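Local coordinates for thymidylate synthase (Enterobacteria phage T4, PDB 1TIS), which catalyses the reductive methylation of dUMP to dTMP, using 5,10-methylenetetrahydrofolate and releasing dihydrofolate, in dTTP biosynthesis, at residues Gln112-Gln121 with Gln138-Ala146; Lys235-Leu245 with Leu264-Val275. One frame throughout, in Å; residues are numbered along the deposited sequence.

Interaction 1: residues Gln112-Gln121 with Gln138-Ala146; sequences QWRDFGGVDQ and QIVSAWNPA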
loop_
_atom_site.group_PDB
_atom_site.type_symbol
_atom_site.label_atom_id
_atom_site.label_comp_id
_atom_site.label_asym_id
_atom_site.label_seq_id
_atom_site.Cartn_x
_atom_site.Cartn_y
_atom_site.Cartn_z
ATOM N N GLN A 112 -1.121 -9.821 13.925
ATOM C CA GLN A 112 -1.732 -8.596 13.398
ATOM C C GLN A 112 -2.914 -8.902 12.495
ATOM O O GLN A 112 -3.666 -7.979 12.191
ATOM C CB GLN A 112 -0.818 -7.769 12.559
ATOM C CG GLN A 112 0.494 -7.579 13.256
ATOM C CD GLN A 112 0.408 -6.688 14.459
ATOM O OE1 GLN A 112 -0.528 -5.916 14.626
ATOM N NE2 GLN A 112 1.399 -6.752 15.326
ATOM N N TRP A 113 -3.185 -10.129 12.040
ATOM C CA TRP A 113 -4.368 -10.345 11.213
ATOM C C TRP A 113 -5.530 -10.546 12.137
ATOM O O TRP A 113 -6.580 -9.920 12.024
ATOM C CB TRP A 113 -4.188 -11.567 10.307
ATOM C CG TRP A 113 -3.215 -11.266 9.163
ATOM C CD1 TRP A 113 -2.494 -10.095 9.070
ATOM C CD2 TRP A 113 -2.939 -12.101 8.122
ATOM N NE1 TRP A 113 -1.781 -10.200 7.999
ATOM C CE2 TRP A 113 -2.024 -11.366 7.412
ATOM C CE3 TRP A 113 -3.341 -13.338 7.691
ATOM C CZ2 TRP A 113 -1.494 -11.855 6.254
ATOM C CZ3 TRP A 113 -2.815 -13.833 6.525
ATOM C CH2 TRP A 113 -1.900 -13.096 5.815
ATOM N N ARG A 114 -5.257 -11.323 13.170
ATOM C CA ARG A 114 -6.281 -11.759 14.076
ATOM C C ARG A 114 -6.422 -10.861 15.268
ATOM O O ARG A 114 -7.441 -10.883 15.925
ATOM C CB ARG A 114 -5.920 -13.164 14.459
ATOM C CG ARG A 114 -5.660 -14.052 13.213
ATOM C CD ARG A 114 -6.897 -14.405 12.398
ATOM N NE ARG A 114 -7.780 -15.111 13.277
ATOM C CZ ARG A 114 -9.077 -14.880 13.303
ATOM N NH1 ARG A 114 -9.676 -14.188 12.361
ATOM N NH2 ARG A 114 -9.815 -15.430 14.250
ATOM N N ASP A 115 -5.478 -9.989 15.550
ATOM C CA ASP A 115 -5.476 -9.219 16.759
ATOM C C ASP A 115 -4.797 -7.860 16.607
ATOM O O ASP A 115 -4.005 -7.498 17.475
ATOM C CB ASP A 115 -4.801 -10.120 17.786
ATOM C CG ASP A 115 -4.740 -9.606 19.221
ATOM O OD1 ASP A 115 -5.626 -8.844 19.619
ATOM O OD2 ASP A 115 -3.808 -9.971 19.946
ATOM N N PHE A 116 -5.059 -6.983 15.642
ATOM C CA PHE A 116 -4.374 -5.711 15.681
ATOM C C PHE A 116 -5.083 -4.723 16.610
ATOM O O PHE A 116 -6.025 -3.972 16.307
ATOM C CB PHE A 116 -4.279 -5.185 14.297
ATOM C CG PHE A 116 -3.396 -3.963 14.055
ATOM C CD1 PHE A 116 -3.481 -2.806 14.801
ATOM C CD2 PHE A 116 -2.587 -3.975 12.944
ATOM C CE1 PHE A 116 -2.796 -1.676 14.439
ATOM C CE2 PHE A 116 -1.900 -2.834 12.586
ATOM C CZ PHE A 116 -2.006 -1.684 13.326
ATOM N N GLY A 117 -4.576 -4.748 17.834
ATOM C CA GLY A 117 -5.086 -3.860 18.849
ATOM C C GLY A 117 -6.420 -4.361 19.386
ATOM O O GLY A 117 -7.129 -3.627 20.079
ATOM N N GLY A 118 -6.704 -5.653 19.134
ATOM C CA GLY A 118 -7.946 -6.275 19.542
ATOM C C GLY A 118 -8.902 -6.321 18.367
ATOM O O GLY A 118 -9.930 -6.974 18.475
ATOM N N VAL A 119 -8.664 -5.654 17.230
ATOM C CA VAL A 119 -9.506 -5.824 16.050
ATOM C C VAL A 119 -9.130 -7.183 15.449
ATOM O O VAL A 119 -7.967 -7.416 15.076
ATOM C CB VAL A 119 -9.257 -4.839 14.916
ATOM C CG1 VAL A 119 -10.473 -4.891 14.038
ATOM C CG2 VAL A 119 -8.980 -3.464 15.395
ATOM N N ASP A 120 -10.060 -8.125 15.388
ATOM C CA ASP A 120 -9.808 -9.364 14.694
ATOM C C ASP A 120 -10.146 -9.011 13.258
ATOM O O ASP A 120 -11.285 -9.204 12.798
ATOM C CB ASP A 120 -10.727 -10.493 15.206
ATOM C CG ASP A 120 -10.475 -11.847 14.538
ATOM O OD1 ASP A 120 -9.838 -11.910 13.491
ATOM O OD2 ASP A 120 -10.912 -12.860 15.067
ATOM N N GLN A 121 -9.150 -8.541 12.511
ATOM C CA GLN A 121 -9.387 -8.142 11.130
ATOM C C GLN A 121 -9.515 -9.245 10.073
ATOM O O GLN A 121 -9.796 -8.868 8.936
ATOM C CB GLN A 121 -8.301 -7.128 10.727
ATOM C CG GLN A 121 -6.806 -7.417 10.702
ATOM C CD GLN A 121 -6.023 -6.140 10.485
ATOM O OE1 GLN A 121 -6.474 -5.215 9.814
ATOM N NE2 GLN A 121 -4.871 -5.893 11.060
ATOM N N GLN A 138 -12.076 -2.189 2.868
ATOM C CA GLN A 138 -11.986 -3.592 3.304
ATOM C C GLN A 138 -10.595 -4.128 3.106
ATOM O O GLN A 138 -10.302 -5.002 2.286
ATOM C CB GLN A 138 -13.070 -4.414 2.545
ATOM C CG GLN A 138 -13.350 -4.231 1.043
ATOM C CD GLN A 138 -14.629 -4.915 0.532
ATOM O OE1 GLN A 138 -15.342 -5.564 1.302
ATOM N NE2 GLN A 138 -15.041 -4.826 -0.733
ATOM N N ILE A 139 -9.822 -3.532 4.017
ATOM C CA ILE A 139 -8.342 -3.496 4.075
ATOM C C ILE A 139 -7.693 -4.295 5.218
ATOM O O ILE A 139 -8.317 -4.226 6.282
ATOM C CB ILE A 139 -7.919 -2.003 4.207
ATOM C CG1 ILE A 139 -8.579 -1.184 3.140
ATOM C CG2 ILE A 139 -6.425 -1.856 4.097
ATOM C CD1 ILE A 139 -8.029 0.236 3.104
ATOM N N VAL A 140 -6.578 -5.056 5.196
ATOM C CA VAL A 140 -6.033 -5.526 6.467
ATOM C C VAL A 140 -4.536 -5.235 6.495
ATOM O O VAL A 140 -3.695 -5.725 5.764
ATOM C CB VAL A 140 -6.344 -7.091 6.799
ATOM C CG1 VAL A 140 -7.474 -7.564 5.943
ATOM C CG2 VAL A 140 -5.172 -8.022 6.627
ATOM N N SER A 141 -4.204 -4.256 7.304
ATOM C CA SER A 141 -2.858 -3.781 7.485
ATOM C C SER A 141 -2.200 -4.764 8.408
ATOM O O SER A 141 -2.859 -5.242 9.341
ATOM C CB SER A 141 -2.909 -2.415 8.126
ATOM O OG SER A 141 -1.634 -1.898 8.490
ATOM N N ALA A 142 -0.931 -5.055 8.182
ATOM C CA ALA A 142 -0.193 -5.942 9.066
ATOM C C ALA A 142 0.923 -5.135 9.735
ATOM O O ALA A 142 1.445 -5.494 10.787
ATOM C CB ALA A 142 0.440 -7.084 8.280
ATOM N N TRP A 143 1.321 -3.997 9.172
ATOM C CA TRP A 143 2.362 -3.190 9.765
ATOM C C TRP A 143 1.700 -2.489 10.930
ATOM O O TRP A 143 0.718 -1.757 10.802
ATOM C CB TRP A 143 2.847 -2.227 8.733
ATOM C CG TRP A 143 3.996 -1.316 9.101
ATOM C CD1 TRP A 143 3.766 -0.020 9.506
ATOM C CD2 TRP A 143 5.327 -1.596 8.917
ATOM N NE1 TRP A 143 4.954 0.523 9.545
ATOM C CE2 TRP A 143 5.900 -0.377 9.202
ATOM C CE3 TRP A 143 6.127 -2.647 8.529
ATOM C CZ2 TRP A 143 7.264 -0.197 9.102
ATOM C CZ3 TRP A 143 7.490 -2.456 8.426
ATOM C CH2 TRP A 143 8.059 -1.242 8.710
ATOM N N ASN A 144 2.261 -2.786 12.078
ATOM C CA ASN A 144 1.807 -2.212 13.319
ATOM C C ASN A 144 2.981 -1.402 13.845
ATOM O O ASN A 144 3.852 -1.994 14.476
ATOM C CB ASN A 144 1.411 -3.357 14.283
ATOM C CG ASN A 144 0.763 -2.865 15.560
ATOM O OD1 ASN A 144 1.193 -1.864 16.119
ATOM N ND2 ASN A 144 -0.278 -3.482 16.096
ATOM N N PRO A 145 3.084 -0.082 13.629
ATOM C CA PRO A 145 4.262 0.725 13.966
ATOM C C PRO A 145 4.722 0.502 15.402
ATOM O O PRO A 145 5.881 0.233 15.735
ATOM C CB PRO A 145 3.837 2.165 13.698
ATOM C CG PRO A 145 2.740 2.042 12.670
ATOM C CD PRO A 145 2.015 0.758 13.094
ATOM N N ALA A 146 3.710 0.479 16.245
ATOM C CA ALA A 146 3.912 0.373 17.653
ATOM C C ALA A 146 4.326 -1.020 18.113
ATOM O O ALA A 146 4.607 -1.185 19.301
ATOM C CB ALA A 146 2.597 0.847 18.279
HETATM O O HOH W 1 -8.033 -2.981 8.885
#
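I139 meets Q121 through its backbone carbonyl: one water donates to both I139 O and Q121 OE1, at 2.9 Å from each. At V140 the Q121 side chain crosses directly, its OE1 lying 3.6 Å from V140 CB, while V140 CG2 turns to the indole of W113 and sits over one face, offset toward the rim and 4.2 Å from CD1. S141 O then lies 2.7 Å from Q121 NE2. Within its own segment, Q121 NE2 donates to Q112 O, with an N-H...O angle of 165° and the acceptor close to the amide plane. With chi1 at 61°, CG of Q121 stands between its backbone N and carbonyl carbon, and the otherwise extended chain carries the amide to Q112 O, in the last turn of helix 109-114. Water on OE1 and the Q112 carbonyl on NE2 together fix the amide's rotation.

In the fold, residues 138-146 follow R136 and R137, which by similarity bind dUMP, and their backbone pairs with strand 157-164: V140 with Y160, A142 with M158. The opposing segment is the last turn of helix 109-114 and a type I' turn from F116 to V119.

A142 CB reaches the W113 ring at its edge, in plane, 3.8 Å from NE1. The CB of W143 points away, but its carbonyl O approaches the edge of the F116 ring, 3.3 Å from CE2. N144 closes the series: its amide stacks on F116, the planes 18° apart and ND2 over the ring centre, and ND2 donates to Q112 OE1 at 2.9 Å. The two amide planes are steeply inclined to each other. E147 and P107 take the Q112 NE2 group, and P145 of the second subunit packs on F116.

Interaction 2: residues Lys235-Leu245 with Leu264-Val275; sequences KELCELVISGL and LRPKDFVLNNYV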
loop_
_atom_site.group_PDB
_atom_site.type_symbol
_atom_site.label_atom_id
_atom_site.label_comp_id
_atom_site.label_asym_id
_atom_site.label_seq_id
_atom_site.Cartn_x
_atom_site.Cartn_y
_atom_site.Cartn_z
ATOM N N LYS A 235 1.433 -22.246 -21.576
ATOM C CA LYS A 235 0.355 -22.792 -22.359
ATOM C C LYS A 235 -0.703 -23.498 -21.504
ATOM O O LYS A 235 -1.851 -23.049 -21.428
ATOM C CB LYS A 235 0.994 -23.733 -23.425
ATOM C CG LYS A 235 1.892 -24.936 -23.089
ATOM C CD LYS A 235 3.232 -24.604 -22.401
ATOM C CE LYS A 235 3.222 -24.783 -20.857
ATOM N NZ LYS A 235 4.291 -24.039 -20.206
ATOM N N GLU A 236 -0.358 -24.561 -20.777
ATOM C CA GLU A 236 -1.332 -25.314 -19.996
ATOM C C GLU A 236 -1.289 -24.976 -18.504
ATOM O O GLU A 236 -0.430 -25.474 -17.787
ATOM C CB GLU A 236 -1.009 -26.748 -20.344
ATOM C CG GLU A 236 -1.361 -27.873 -19.421
ATOM C CD GLU A 236 -0.635 -29.122 -19.879
ATOM O OE1 GLU A 236 0.588 -29.246 -19.687
ATOM O OE2 GLU A 236 -1.319 -29.967 -20.453
ATOM N N LEU A 237 -2.158 -24.078 -18.020
ATOM C CA LEU A 237 -2.110 -23.706 -16.612
ATOM C C LEU A 237 -3.142 -24.300 -15.693
ATOM O O LEU A 237 -4.307 -24.543 -16.000
ATOM C CB LEU A 237 -2.180 -22.179 -16.344
ATOM C CG LEU A 237 -2.911 -21.109 -17.136
ATOM C CD1 LEU A 237 -4.345 -21.478 -17.461
ATOM C CD2 LEU A 237 -2.784 -19.844 -16.297
ATOM N N CYS A 238 -2.549 -24.353 -14.516
ATOM C CA CYS A 238 -3.046 -25.030 -13.358
ATOM C C CYS A 238 -4.434 -24.627 -12.924
ATOM O O CYS A 238 -4.842 -23.458 -12.988
ATOM C CB CYS A 238 -2.001 -24.801 -12.267
ATOM S SG CYS A 238 -0.267 -25.014 -12.816
ATOM N N GLU A 239 -5.137 -25.724 -12.624
ATOM C CA GLU A 239 -6.481 -25.723 -12.069
ATOM C C GLU A 239 -6.202 -25.581 -10.595
ATOM O O GLU A 239 -5.168 -26.020 -10.091
ATOM C CB GLU A 239 -7.181 -27.034 -12.331
ATOM C CG GLU A 239 -8.665 -27.072 -11.963
ATOM C CD GLU A 239 -9.386 -28.316 -12.484
ATOM O OE1 GLU A 239 -9.102 -28.722 -13.615
ATOM O OE2 GLU A 239 -10.233 -28.873 -11.776
ATOM N N LEU A 240 -7.197 -25.115 -9.885
ATOM C CA LEU A 240 -6.947 -24.571 -8.579
ATOM C C LEU A 240 -7.817 -25.094 -7.434
ATOM O O LEU A 240 -8.427 -24.285 -6.733
ATOM C CB LEU A 240 -7.019 -23.010 -8.873
ATOM C CG LEU A 240 -8.031 -22.155 -9.780
ATOM C CD1 LEU A 240 -7.475 -20.741 -9.995
ATOM C CD2 LEU A 240 -8.132 -22.637 -11.218
ATOM N N VAL A 241 -7.831 -26.399 -7.128
ATOM C CA VAL A 241 -8.843 -26.982 -6.221
ATOM C C VAL A 241 -8.601 -27.335 -4.748
ATOM O O VAL A 241 -7.682 -28.096 -4.420
ATOM C CB VAL A 241 -9.428 -28.250 -6.898
ATOM C CG1 VAL A 241 -10.231 -27.794 -8.121
ATOM C CG2 VAL A 241 -8.330 -29.240 -7.278
ATOM N N ILE A 242 -9.495 -26.848 -3.865
ATOM C CA ILE A 242 -9.429 -27.022 -2.410
ATOM C C ILE A 242 -10.403 -28.105 -2.019
ATOM O O ILE A 242 -11.488 -28.184 -2.599
ATOM C CB ILE A 242 -9.834 -25.733 -1.631
ATOM C CG1 ILE A 242 -8.823 -24.637 -1.981
ATOM C CG2 ILE A 242 -9.913 -25.987 -0.107
ATOM C CD1 ILE A 242 -9.182 -23.208 -1.519
ATOM N N SER A 243 -10.072 -28.878 -0.990
ATOM C CA SER A 243 -10.899 -29.967 -0.554
ATOM C C SER A 243 -11.016 -30.034 0.956
ATOM O O SER A 243 -10.349 -29.311 1.707
ATOM C CB SER A 243 -10.334 -31.265 -1.045
ATOM O OG SER A 243 -11.452 -32.139 -1.144
ATOM N N GLY A 244 -11.932 -30.940 1.331
ATOM C CA GLY A 244 -12.289 -31.250 2.698
ATOM C C GLY A 244 -13.389 -30.368 3.262
ATOM O O GLY A 244 -13.918 -30.687 4.330
ATOM N N LEU A 245 -13.791 -29.279 2.598
ATOM C CA LEU A 245 -14.746 -28.339 3.193
ATOM C C LEU A 245 -16.174 -28.793 2.969
ATOM O O LEU A 245 -16.561 -29.086 1.834
ATOM C CB LEU A 245 -14.551 -26.917 2.617
ATOM C CG LEU A 245 -14.847 -26.449 1.194
ATOM C CD1 LEU A 245 -14.199 -25.062 1.158
ATOM C CD2 LEU A 245 -14.302 -27.350 0.056
ATOM N N LEU A 264 -8.064 -27.661 7.637
ATOM C CA LEU A 264 -7.488 -28.276 6.455
ATOM C C LEU A 264 -5.963 -28.213 6.522
ATOM O O LEU A 264 -5.395 -27.124 6.654
ATOM C CB LEU A 264 -8.014 -27.559 5.181
ATOM C CG LEU A 264 -9.443 -27.721 4.542
ATOM C CD1 LEU A 264 -10.342 -28.713 5.293
ATOM C CD2 LEU A 264 -10.057 -26.322 4.499
ATOM N N ARG A 265 -5.284 -29.374 6.536
ATOM C CA ARG A 265 -3.818 -29.432 6.490
ATOM C C ARG A 265 -3.423 -29.258 5.019
ATOM O O ARG A 265 -4.359 -29.356 4.216
ATOM C CB ARG A 265 -3.325 -30.780 6.974
ATOM C CG ARG A 265 -3.595 -31.189 8.413
ATOM C CD ARG A 265 -2.810 -30.457 9.509
ATOM N NE ARG A 265 -2.913 -31.179 10.784
ATOM C CZ ARG A 265 -3.560 -30.728 11.877
ATOM N NH1 ARG A 265 -4.141 -29.528 11.935
ATOM N NH2 ARG A 265 -3.614 -31.501 12.962
ATOM N N PRO A 266 -2.183 -29.082 4.487
ATOM C CA PRO A 266 -1.924 -28.772 3.069
ATOM C C PRO A 266 -2.232 -29.823 2.001
ATOM O O PRO A 266 -2.257 -29.520 0.804
ATOM C CB PRO A 266 -0.474 -28.331 3.033
ATOM C CG PRO A 266 0.131 -29.108 4.131
ATOM C CD PRO A 266 -0.925 -29.114 5.226
ATOM N N LYS A 267 -2.533 -31.070 2.388
ATOM C CA LYS A 267 -2.921 -32.073 1.418
ATOM C C LYS A 267 -4.177 -31.630 0.716
ATOM O O LYS A 267 -4.325 -31.927 -0.458
ATOM C CB LYS A 267 -3.206 -33.450 2.031
ATOM C CG LYS A 267 -4.482 -33.684 2.831
ATOM C CD LYS A 267 -4.345 -33.386 4.330
ATOM C CE LYS A 267 -5.656 -33.709 5.071
ATOM N NZ LYS A 267 -5.543 -33.639 6.520
ATOM N N ASP A 268 -5.056 -30.885 1.394
ATOM C CA ASP A 268 -6.339 -30.453 0.867
ATOM C C ASP A 268 -6.362 -29.440 -0.264
ATOM O O ASP A 268 -7.432 -28.989 -0.690
ATOM C CB ASP A 268 -7.150 -29.888 1.987
ATOM C CG ASP A 268 -7.806 -30.914 2.890
ATOM O OD1 ASP A 268 -8.464 -31.851 2.390
ATOM O OD2 ASP A 268 -7.680 -30.730 4.108
ATOM N N PHE A 269 -5.216 -29.023 -0.775
ATOM C CA PHE A 269 -5.181 -27.963 -1.756
ATOM C C PHE A 269 -4.386 -28.653 -2.817
ATOM O O PHE A 269 -3.307 -29.146 -2.494
ATOM C CB PHE A 269 -4.424 -26.733 -1.231
ATOM C CG PHE A 269 -4.999 -26.073 0.019
ATOM C CD1 PHE A 269 -4.955 -26.737 1.244
ATOM C CD2 PHE A 269 -5.568 -24.813 -0.052
ATOM C CE1 PHE A 269 -5.476 -26.156 2.384
ATOM C CE2 PHE A 269 -6.089 -24.233 1.092
ATOM C CZ PHE A 269 -6.045 -24.900 2.305
ATOM N N VAL A 270 -4.843 -28.740 -4.058
ATOM C CA VAL A 270 -4.097 -29.468 -5.071
ATOM C C VAL A 270 -4.267 -28.894 -6.505
ATOM O O VAL A 270 -5.236 -28.162 -6.749
ATOM C CB VAL A 270 -4.600 -30.917 -4.776
ATOM C CG1 VAL A 270 -6.095 -31.089 -5.113
ATOM C CG2 VAL A 270 -3.600 -31.849 -5.426
ATOM N N LEU A 271 -3.370 -29.120 -7.489
ATOM C CA LEU A 271 -3.498 -28.548 -8.842
ATOM C C LEU A 271 -3.594 -29.565 -10.016
ATOM O O LEU A 271 -2.799 -30.518 -10.074
ATOM C CB LEU A 271 -2.316 -27.625 -9.105
ATOM C CG LEU A 271 -1.880 -26.630 -8.057
ATOM C CD1 LEU A 271 -0.910 -25.630 -8.662
ATOM C CD2 LEU A 271 -3.066 -25.843 -7.577
ATOM N N ASN A 272 -4.518 -29.453 -10.999
ATOM C CA ASN A 272 -4.606 -30.431 -12.090
ATOM C C ASN A 272 -3.677 -30.046 -13.219
ATOM O O ASN A 272 -3.514 -28.855 -13.491
ATOM C CB ASN A 272 -6.016 -30.551 -12.713
ATOM C CG ASN A 272 -6.109 -31.505 -13.932
ATOM O OD1 ASN A 272 -6.238 -31.065 -15.068
ATOM N ND2 ASN A 272 -6.029 -32.834 -13.845
ATOM N N ASN A 273 -3.069 -31.101 -13.786
ATOM C CA ASN A 273 -2.138 -31.124 -14.923
ATOM C C ASN A 273 -1.368 -29.856 -15.275
ATOM O O ASN A 273 -1.196 -29.350 -16.385
ATOM C CB ASN A 273 -2.893 -31.649 -16.154
ATOM C CG ASN A 273 -3.316 -33.105 -15.958
ATOM O OD1 ASN A 273 -2.686 -33.885 -15.236
ATOM N ND2 ASN A 273 -4.445 -33.523 -16.515
ATOM N N TYR A 274 -0.745 -29.566 -14.142
ATOM C CA TYR A 274 0.112 -28.445 -13.865
ATOM C C TYR A 274 1.487 -28.731 -14.433
ATOM O O TYR A 274 2.089 -29.797 -14.227
ATOM C CB TYR A 274 -0.052 -28.354 -12.360
ATOM C CG TYR A 274 1.041 -28.068 -11.357
ATOM C CD1 TYR A 274 1.633 -26.826 -11.267
ATOM C CD2 TYR A 274 1.303 -29.034 -10.402
ATOM C CE1 TYR A 274 2.469 -26.532 -10.203
ATOM C CE2 TYR A 274 2.139 -28.746 -9.337
ATOM C CZ TYR A 274 2.715 -27.490 -9.233
ATOM O OH TYR A 274 3.490 -27.166 -8.122
ATOM N N VAL A 275 1.805 -27.744 -15.284
ATOM C CA VAL A 275 3.048 -27.604 -16.042
ATOM C C VAL A 275 4.233 -28.177 -15.300
ATOM O O VAL A 275 4.506 -27.732 -14.177
ATOM C CB VAL A 275 3.475 -26.125 -16.334
ATOM C CG1 VAL A 275 4.657 -26.148 -17.313
ATOM C CG2 VAL A 275 2.347 -25.301 -16.913
#
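V241 and V270 meet as the hydrogen-bonded pair of a short antiparallel ladder, V270 N donating to V241 O at 2.9 Å and V241 N to V270 O at 3.2 Å. Their side chains share a face of the ladder: each valine places one methyl between its backbone N and carbonyl carbon, CG2 in V241 and CG1 in V270 (chi1 67°), and these two methyls touch at 3.6 Å. I242 and F269, the non-hydrogen-bonded pair, point to the other face. They lie side by side and run the same way, I242 CG1 resting 3.8 Å from F269 CD2. S243 N donates to D268 O, which accepts it in the carbonyl plane, and extends the pairing one residue beyond the ladder.

This two-stranded antiparallel ribbon sits apart from the main sheet of the thymidylate synthase fold. I242 and F269 face inward, to I197 and T193 of helix 184-202, with F269 also against I56 and I60 of helix 53-64; the valine face is exposed.

Toward G244, where a side chain would run into D268 OD1 and L264 CD1, L264 brings its branch point against S243 O, CG 3.4 Å away. At the other end E239 and N272 cross obliquely with their CB atoms in contact. L271 has chi1 -46°, which sets CG opposite the carbonyl carbon and sends its methyls to different neighbours: CD1 lies 3.9 Å from C238 CB and also over one face of the Y274 ring, whereas CD2 lies against E239 O. C238 SG approaches that same ring at its edge, 4.3 Å from the centroid, a sulfur-aromatic contact to a poorly ordered tyrosine. F42 packs on C238, L240 and L271.

Interaction 1 is complete before interaction 2 begins along the chain, and the two lie on opposite sides of the chain's centre, their own centres 29 Å apart and their nearest atoms about 12 Å apart, with no touch. Each rests on a different part of the fold: residues 138-146 pair alongside strand 157-164 of the main mixed sheet, whereas the ribbon of 235-245 with 264-275 lies on helices 184-202 and 53-64. Interaction 1 is buried, borders arginines that by similarity bind dUMP and reaches the second subunit of the homodimer. Interaction 2 is largely a surface contact, away from the annotated sites and untouched by the partner chain.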